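Local coordinates for myosin-I heavy chain (PDB 5EJY), which moves along actin using ATP and takes part in early phagocytosis and adhesion, this piece being the first MyTH4-FERM region of its tail, at residues D83-V88 / I129-S134. Sequence-based numbering, arbitrary orientation.
Sequences DFYSPV and IHFTCS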
ATOM      1  N   ASP A  83      18.495   5.317 -15.582  1.00 47.72           N
ATOM      2  CA  ASP A  83      19.748   6.057 -15.561  1.00 46.10           C
ATOM      3  C   ASP A  83      19.509   7.509 -15.137  1.00 43.11           C
ATOM      4  O   ASP A  83      20.222   8.052 -14.291  1.00 41.97           O
ATOM      5  CB  ASP A  83      20.409   6.002 -16.941  1.00 52.44           C
ATOM      6  CG  ASP A  83      21.751   6.703 -16.972  1.00 53.73           C
ATOM      7  OD1 ASP A  83      22.498   6.605 -15.977  1.00 62.13           O
ATOM      8  OD2 ASP A  83      22.057   7.358 -17.990  1.00 62.70           O
ATOM      9  N   PHE A  84      18.493   8.128 -15.725  1.00 40.56           N
ATOM     10  CA  PHE A  84      18.146   9.510 -15.423  1.00 39.17           C
ATOM     11  C   PHE A  84      17.914   9.757 -13.929  1.00 38.10           C
ATOM     12  O   PHE A  84      18.282  10.799 -13.396  1.00 33.66           O
ATOM     13  CB  PHE A  84      16.895   9.909 -16.198  1.00 42.17           C
ATOM     14  CG  PHE A  84      16.480  11.334 -15.985  1.00 41.49           C
ATOM     15  CD1 PHE A  84      17.180  12.368 -16.585  1.00 45.15           C
ATOM     16  CD2 PHE A  84      15.385  11.640 -15.193  1.00 37.48           C
ATOM     17  CE1 PHE A  84      16.807  13.682 -16.397  1.00 36.32           C
ATOM     18  CE2 PHE A  84      14.998  12.957 -14.998  1.00 40.25           C
ATOM     19  CZ  PHE A  84      15.711  13.983 -15.604  1.00 44.85           C
ATOM     20  N   TYR A  85      17.291   8.797 -13.260  1.00 34.84           N
ATOM     21  CA  TYR A  85      16.947   8.962 -11.851  1.00 34.18           C
ATOM     22  C   TYR A  85      17.968   8.387 -10.880  1.00 34.11           C
ATOM     23  O   TYR A  85      17.848   8.583  -9.670  1.00 31.58           O
ATOM     24  CB  TYR A  85      15.556   8.390 -11.568  1.00 29.06           C
ATOM     25  CG  TYR A  85      14.471   9.253 -12.144  1.00 29.92           C
ATOM     26  CD1 TYR A  85      14.210  10.507 -11.613  1.00 27.71           C
ATOM     27  CD2 TYR A  85      13.724   8.832 -13.237  1.00 32.51           C
ATOM     28  CE1 TYR A  85      13.227  11.321 -12.148  1.00 28.06           C
ATOM     29  CE2 TYR A  85      12.737   9.633 -13.777  1.00 31.65           C
ATOM     30  CZ  TYR A  85      12.492  10.873 -13.228  1.00 33.61           C
ATOM     31  OH  TYR A  85      11.509  11.670 -13.751  1.00 31.71           O
ATOM     32  N   SER A  86      18.972   7.688 -11.401  1.00 35.74           N
ATOM     33  CA  SER A  86      19.978   7.076 -10.542  1.00 34.70           C
ATOM     34  C   SER A  86      20.646   8.043  -9.547  1.00 30.30           C
ATOM     35  O   SER A  86      20.820   7.691  -8.376  1.00 32.02           O
ATOM     36  CB  SER A  86      21.023   6.293 -11.359  1.00 40.57           C
ATOM     37  OG  SER A  86      21.752   7.141 -12.226  1.00 42.52           O
ATOM     38  N   PRO A  87      21.021   9.255  -9.990  1.00 32.51           N
ATOM     39  CA  PRO A  87      21.585  10.160  -8.976  1.00 32.65           C
ATOM     40  C   PRO A  87      20.554  10.557  -7.918  1.00 28.28           C
ATOM     41  O   PRO A  87      20.924  10.777  -6.763  1.00 25.46           O
ATOM     42  CB  PRO A  87      22.014  11.390  -9.793  1.00 32.55           C
ATOM     43  CG  PRO A  87      21.170  11.338 -11.033  1.00 34.55           C
ATOM     44  CD  PRO A  87      20.988   9.871 -11.328  1.00 33.60           C
ATOM     45  N   VAL A  88      19.286  10.651  -8.312  1.00 26.26           N
ATOM     46  CA  VAL A  88      18.203  10.952  -7.375  1.00 27.70           C
ATOM     47  C   VAL A  88      18.030   9.829  -6.340  1.00 26.75           C
ATOM     48  O   VAL A  88      17.927  10.082  -5.135  1.00 25.94           O
ATOM     49  CB  VAL A  88      16.869  11.219  -8.110  1.00 29.56           C
ATOM     50  CG1 VAL A  88      15.737  11.434  -7.119  1.00 25.12           C
ATOM     51  CG2 VAL A  88      17.004  12.425  -9.020  1.00 27.22           C
ATOM     52  N   ILE A 129      14.221  19.296  -5.113  1.00 20.66           N
ATOM     53  CA  ILE A 129      13.582  19.730  -3.881  1.00 22.79           C
ATOM     54  C   ILE A 129      12.270  18.964  -3.683  1.00 22.82           C
ATOM     55  O   ILE A 129      11.970  18.474  -2.592  1.00 21.17           O
ATOM     56  CB  ILE A 129      13.355  21.272  -3.899  1.00 23.59           C
ATOM     57  CG1 ILE A 129      14.660  21.996  -3.539  1.00 22.55           C
ATOM     58  CG2 ILE A 129      12.286  21.683  -2.916  1.00 21.24           C
ATOM     59  CD1 ILE A 129      14.638  23.537  -3.878  1.00 22.37           C
ATOM     60  N   HIS A 130      11.502  18.847  -4.757  1.00 20.05           N
ATOM     61  CA  HIS A 130      10.206  18.188  -4.706  1.00 21.35           C
ATOM     62  C   HIS A 130      10.362  16.672  -4.452  1.00 20.74           C
ATOM     63  O   HIS A 130       9.614  16.100  -3.655  1.00 20.68           O
ATOM     64  CB  HIS A 130       9.444  18.476  -6.008  1.00 18.68           C
ATOM     65  CG  HIS A 130       8.002  18.073  -5.976  1.00 20.47           C
ATOM     66  ND1 HIS A 130       7.204  18.096  -7.098  1.00 19.97           N
ATOM     67  CD2 HIS A 130       7.221  17.622  -4.965  1.00 21.64           C
ATOM     68  CE1 HIS A 130       5.992  17.675  -6.781  1.00 24.37           C
ATOM     69  NE2 HIS A 130       5.976  17.380  -5.495  1.00 20.89           N
ATOM     70  N   PHE A 131      11.341  16.034  -5.101  1.00 20.37           N
ATOM     71  CA  PHE A 131      11.618  14.608  -4.843  1.00 21.19           C
ATOM     72  C   PHE A 131      11.935  14.423  -3.365  1.00 21.63           C
ATOM     73  O   PHE A 131      11.504  13.458  -2.738  1.00 19.89           O
ATOM     74  CB  PHE A 131      12.845  14.105  -5.617  1.00 21.59           C
ATOM     75  CG  PHE A 131      12.719  14.187  -7.120  1.00 21.53           C
ATOM     76  CD1 PHE A 131      11.506  13.969  -7.753  1.00 24.34           C
ATOM     77  CD2 PHE A 131      13.839  14.454  -7.897  1.00 22.13           C
ATOM     78  CE1 PHE A 131      11.402  14.032  -9.132  1.00 25.90           C
ATOM     79  CE2 PHE A 131      13.744  14.534  -9.287  1.00 28.81           C
ATOM     80  CZ  PHE A 131      12.522  14.328  -9.905  1.00 26.85           C
ATOM     81  N   THR A 132      12.721  15.345  -2.814  1.00 19.93           N
ATOM     82  CA  THR A 132      13.209  15.205  -1.449  1.00 20.19           C
ATOM     83  C   THR A 132      12.070  15.404  -0.465  1.00 20.78           C
ATOM     84  O   THR A 132      11.912  14.619   0.462  1.00 19.45           O
ATOM     85  CB  THR A 132      14.377  16.200  -1.158  1.00 19.93           C
ATOM     86  OG1 THR A 132      15.405  15.994  -2.128  1.00 20.81           O
ATOM     87  CG2 THR A 132      14.966  15.967   0.245  1.00 21.76           C
ATOM     88  N   CYS A 133      11.274  16.452  -0.676  1.00 20.48           N
ATOM     89  CA  CYS A 133      10.103  16.698   0.158  1.00 19.32           C
ATOM     90  C   CYS A 133       9.128  15.510   0.163  1.00 20.20           C
ATOM     91  O   CYS A 133       8.419  15.292   1.153  1.00 18.60           O
ATOM     92  CB  CYS A 133       9.364  17.947  -0.322  1.00 19.54           C
ATOM     93  SG  CYS A 133      10.252  19.491   0.059  1.00 21.46           S
ATOM     94  N   SER A 134       9.081  14.785  -0.954  1.00 18.13           N
ATOM     95  CA  SER A 134       8.196  13.625  -1.108  1.00 18.92           C
ATOM     96  C   SER A 134       8.735  12.370  -0.417  1.00 21.03           C
ATOM     97  O   SER A 134       8.068  11.329  -0.416  1.00 18.69           O
ATOM     98  CB  SER A 134       7.980  13.330  -2.596  1.00 20.89           C
ATOM     99  OG  SER A 134       7.451  14.475  -3.274  1.00 19.92           O
TER
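His130 O, one residue before Phe131, whose ring meets Tyr85 and Val88, is gripped twice by Ser134. The hydroxyl Ser134 OG donates to His130 O over 2.7 Å, and Ser134 N reaches the same oxygen from the opposite face of the carbonyl plane at 3.1 Å. The final turn of helix 119-133 is thus tied down from two sides as the chain leaves it. With CG beside the backbone N and anti to the carbonyl carbon (chi1 -62°), the Phe131 ring is carried across to helix 81-97, where CZ meets Tyr85 and the CD2 side meets Val88. Tyr85 brings its ring edge against it: CE1 lies 3.8 Å from Phe131 CZ in an offset edge-to-face pair, the planes turned by 77°. Phe84 CD2 sits 3.5 Å above the centre of the Tyr85 ring, backing one face of the tyrosine. One turn on, both methyls of Val88 press on the CD2-CE2 side of the phenylalanine, CG1 lying 3.7 Å from Phe131 CD2, while Val88 CG2 is 3.9 Å from both Phe131 CD2 and Phe131 CE2. An alanine in place of Phe131 would probably open a gap between the two helices, with Tyr85 losing its ring partner and the Val88 methyls their apolar cover. At the start of segment 83-88, Asp83 O takes Ser86 OG at 2.7 Å as well as Ser86 N, a paired grip just before Pro87, where the helix kinks. Leu192 and Ile195 of helix 189-196 also pack on Phe131, and Lys196 touches Tyr85, so a third helix lies against the pair. The apolar contact, with no hydrogen bond between the two segments, joins helices 81-97 and 119-133 in the buried interior of the helical MyTH4 domain.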